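Local coordinates for protein histidine acid phosphatase (Bifidobacterium longum subsp. infantis, PDB 6RXD) that probably removes phosphate groups from inositol polyphosphates such as phytate, and from 2,3-bisphosphoglycerate, as a bacterial multiple inositol polyphosphate phosphatase of the histidine acid phosphatase family, at residues A[63-68]-A[260-265]. Sequence-based numbering, arbitrary orientation. Where two conformers were deposited one is given.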
ATOM      1  N   ALA A  63      11.338  26.501  10.686  1.00 14.51           N
ATOM      2  CA  ALA A  63      12.651  26.934  10.236  1.00 13.68           C
ATOM      3  C   ALA A  63      12.747  28.447  10.233  1.00 13.58           C
ATOM      4  O   ALA A  63      13.788  29.010  10.596  1.00 16.05           O
ATOM      5  CB  ALA A  63      12.943  26.378   8.838  1.00 14.29           C
ATOM      6  N   GLU A  64      11.664  29.113   9.831  1.00 12.67           N
ATOM      7  CA  GLU A  64      11.674  30.571   9.781  1.00 14.88           C
ATOM      8  C   GLU A  64      11.826  31.157  11.189  1.00 16.43           C
ATOM      9  O   GLU A  64      12.548  32.141  11.397  1.00 14.91           O
ATOM     10  CB  GLU A  64      10.412  31.085   9.072  1.00 14.20           C
ATOM     11  CG  GLU A  64      10.396  30.771   7.584  1.00 18.06           C
ATOM     12  CD  GLU A  64       9.012  30.801   6.966  1.00 22.95           C
ATOM     13  OE1 GLU A  64       8.012  30.910   7.709  1.00 24.98           O
ATOM     14  OE2 GLU A  64       8.916  30.707   5.725  1.00 19.95           O
ATOM     15  N   THR A  65      11.162  30.541  12.163  1.00 14.41           N
ATOM     16  CA  THR A  65      11.287  30.978  13.550  1.00 14.18           C
ATOM     17  C   THR A  65      12.697  30.712  14.094  1.00 12.82           C
ATOM     18  O   THR A  65      13.300  31.564  14.755  1.00 16.46           O
ATOM     19  CB  THR A  65      10.227  30.289  14.421  1.00 17.62           C
ATOM     20  OG1 THR A  65       8.929  30.707  13.985  1.00 17.31           O
ATOM     21  CG2 THR A  65      10.405  30.670  15.890  1.00 16.00           C
ATOM     22  N   ALA A  66      13.232  29.529  13.804  1.00 13.77           N
ATOM     23  CA  ALA A  66      14.608  29.218  14.196  1.00 16.75           C
ATOM     24  C   ALA A  66      15.615  30.207  13.605  1.00 16.81           C
ATOM     25  O   ALA A  66      16.570  30.609  14.269  1.00 17.02           O
ATOM     26  CB  ALA A  66      14.963  27.787  13.801  1.00 16.12           C
ATOM     27  N   ALA A  67      15.411  30.595  12.351  1.00 15.05           N
ATOM     28  CA  ALA A  67      16.310  31.559  11.718  1.00 17.54           C
ATOM     29  C   ALA A  67      16.237  32.911  12.415  1.00 20.66           C
ATOM     30  O   ALA A  67      17.259  33.569  12.631  1.00 22.66           O
ATOM     31  CB  ALA A  67      15.988  31.705  10.220  1.00 18.86           C
ATOM     32  N   ARG A  68      15.023  33.327  12.754  1.00 17.04           N
ATOM     33  CA  ARG A  68      14.817  34.600  13.444  1.00 17.35           C
ATOM     34  C   ARG A  68      15.433  34.594  14.841  1.00 19.71           C
ATOM     35  O   ARG A  68      15.997  35.601  15.284  1.00 23.91           O
ATOM     36  CB  ARG A  68      13.315  34.895  13.550  1.00 19.88           C
ATOM     37  CG  ARG A  68      12.970  36.221  14.231  1.00 27.39           C
ATOM     38  CD  ARG A  68      11.519  36.248  14.725  1.00 35.47           C
ATOM     39  NE  ARG A  68      11.269  35.271  15.789  1.00 38.90           N
ATOM     40  CZ  ARG A  68      10.117  35.145  16.445  1.00 42.70           C
ATOM     41  NH1 ARG A  68       9.096  35.941  16.157  1.00 48.10           N
ATOM     42  NH2 ARG A  68       9.987  34.229  17.397  1.00 41.21           N
ATOM     43  N   GLY A 260       6.142  24.772  25.563  1.00 30.23           N
ATOM     44  CA  GLY A 260       4.989  25.470  25.013  1.00 29.77           C
ATOM     45  C   GLY A 260       5.162  26.918  24.608  1.00 29.48           C
ATOM     46  O   GLY A 260       4.184  27.606  24.303  1.00 37.25           O
ATOM     47  N   GLU A 261       6.402  27.392  24.598  1.00 25.95           N
ATOM     48  CA  GLU A 261       6.676  28.753  24.165  1.00 27.39           C
ATOM     49  C   GLU A 261       6.605  28.860  22.649  1.00 25.64           C
ATOM     50  O   GLU A 261       6.301  29.927  22.106  1.00 29.49           O
ATOM     51  CB  GLU A 261       8.035  29.220  24.676  1.00 32.06           C
ATOM     52  CG  GLU A 261       8.098  29.289  26.197  1.00 46.93           C
ATOM     53  CD  GLU A 261       9.442  29.756  26.717  1.00 56.85           C
ATOM     54  OE1 GLU A 261       9.999  30.724  26.154  1.00 59.99           O
ATOM     55  OE2 GLU A 261       9.942  29.155  27.692  1.00 58.83           O
ATOM     56  N   TYR A 262       6.901  27.756  21.968  1.00 20.99           N
ATOM     57  CA  TYR A 262       6.802  27.715  20.516  1.00 20.23           C
ATOM     58  C   TYR A 262       5.667  26.804  20.095  1.00 20.84           C
ATOM     59  O   TYR A 262       5.391  25.792  20.741  1.00 23.63           O
ATOM     60  CB  TYR A 262       8.085  27.181  19.897  1.00 19.04           C
ATOM     61  CG  TYR A 262       9.249  28.139  19.848  1.00 17.75           C
ATOM     62  CD1 TYR A 262       9.087  29.467  19.467  1.00 19.06           C
ATOM     63  CD2 TYR A 262      10.530  27.694  20.143  1.00 18.57           C
ATOM     64  CE1 TYR A 262      10.173  30.324  19.403  1.00 23.41           C
ATOM     65  CE2 TYR A 262      11.612  28.543  20.089  1.00 19.49           C
ATOM     66  CZ  TYR A 262      11.433  29.852  19.719  1.00 24.70           C
ATOM     67  OH  TYR A 262      12.533  30.678  19.661  1.00 22.86           O
ATOM     68  N   LYS A 263       5.048  27.162  18.979  1.00 20.88           N
ATOM     69  CA  LYS A 263       3.898  26.443  18.459  0.55 25.13           C
ATOM     70  C   LYS A 263       3.709  26.937  17.031  1.00 26.76           C
ATOM     71  O   LYS A 263       3.691  28.139  16.775  1.00 32.40           O
ATOM     72  CB  LYS A 263       2.666  26.760  19.309  0.55 28.23           C
ATOM     73  CG  LYS A 263       1.570  25.712  19.289  0.55 37.96           C
ATOM     74  CD  LYS A 263       0.548  25.982  20.399  0.55 40.64           C
ATOM     75  CE  LYS A 263       1.157  25.767  21.786  0.55 45.38           C
ATOM     76  NZ  LYS A 263       0.436  26.486  22.882  0.55 47.99           N
ATOM     77  N   TRP A 264       3.600  26.014  16.082  1.00 12.54           N
ATOM     78  CA  TRP A 264       3.426  26.441  14.695  1.00 12.89           C
ATOM     79  C   TRP A 264       2.178  25.871  14.082  1.00 18.02           C
ATOM     80  O   TRP A 264       1.902  24.682  14.232  1.00 16.12           O
ATOM     81  CB  TRP A 264       4.649  26.068  13.838  1.00 14.35           C
ATOM     82  CG  TRP A 264       5.868  26.778  14.293  1.00 15.16           C
ATOM     83  CD1 TRP A 264       6.239  28.053  13.983  1.00 14.92           C
ATOM     84  CD2 TRP A 264       6.880  26.263  15.164  1.00 12.60           C
ATOM     85  NE1 TRP A 264       7.420  28.369  14.611  1.00 17.11           N
ATOM     86  CE2 TRP A 264       7.840  27.282  15.338  1.00 16.14           C
ATOM     87  CE3 TRP A 264       7.072  25.034  15.807  1.00 15.28           C
ATOM     88  CZ2 TRP A 264       8.971  27.116  16.145  1.00 13.36           C
ATOM     89  CZ3 TRP A 264       8.198  24.865  16.599  1.00 16.29           C
ATOM     90  CH2 TRP A 264       9.137  25.901  16.758  1.00 13.52           C
ATOM     91  N   TYR A 265       1.420  26.730  13.405  1.00 16.17           N
ATOM     92  CA  TYR A 265       0.236  26.304  12.672  1.00 11.42           C
ATOM     93  C   TYR A 265       0.484  26.438  11.190  1.00 16.87           C
ATOM     94  O   TYR A 265       1.358  27.188  10.755  1.00 15.08           O
ATOM     95  CB  TYR A 265      -0.983  27.155  13.063  1.00 11.82           C
ATOM     96  CG  TYR A 265      -1.395  26.965  14.497  1.00 17.17           C
ATOM     97  CD1 TYR A 265      -2.341  26.012  14.840  1.00 17.36           C
ATOM     98  CD2 TYR A 265      -0.815  27.719  15.513  1.00 15.44           C
ATOM     99  CE1 TYR A 265      -2.709  25.817  16.165  1.00 21.15           C
ATOM    100  CE2 TYR A 265      -1.192  27.536  16.842  1.00 17.71           C
ATOM    101  CZ  TYR A 265      -2.133  26.581  17.153  1.00 24.06           C
ATOM    102  OH  TYR A 265      -2.508  26.387  18.460  1.00 27.12           O
TER
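Thr-65 meets Tyr-262 and Trp-264, and it carries most of this contact. Thr-65 CB already lies against the indole edge, 3.4 Å from Trp-264 NE1 and 3.8 Å from Trp-264 CZ2. From CB the side chain forks. Thr-65 OG1 accepts a hydrogen bond from Trp-264 NE1 at 2.9 Å. The bond is nearly straight, with an N-H...O angle of 165°, and the hydroxyl oxygen sits close to the indole plane. This bond gives the indole N-H of the buried Trp-264 an acceptor. OG1 also makes a weak hydrogen bond to Arg-61 O, one helical turn back. The methyl takes the other direction. Chi1 is -64°, which sets OG1 beside the backbone N and CG2 anti to it, and the methyl touches both aromatic side chains. Thr-65 CG2 comes 3.5 Å from Tyr-262 CE1, obliquely to that ring. It also touches Trp-264 CZ2.

The helix is 55-69. The partner is the link that follows helix 251-258, which ends in a Schellman motif with Gly-260, at positive phi, as the C' residue. The link then enters strand 264-265, which pairs antiparallel with 297-298. The contact therefore ties helix 55-69 to this small two-stranded sheet. The two segments are 192 residues apart at their closest ends, and the centre of the contact lies about 34 Å from the centre of the chain. Tyr-262 and Trp-264 are two residues apart, and both turn their rings to the helix. The Trp-264 side chain also touches Leu-257 and Ile-298.

Arg-68, one turn beyond Thr-65, adds a looser edge contact. Arg-68 NH2 lies 4.4 Å from Tyr-262 CE1, near the planes of both groups. The phenol OH of Tyr-262 is hydrogen-bonded to Asp-69 OD2, and its ring meets Phe-253 with the planes about 35° apart.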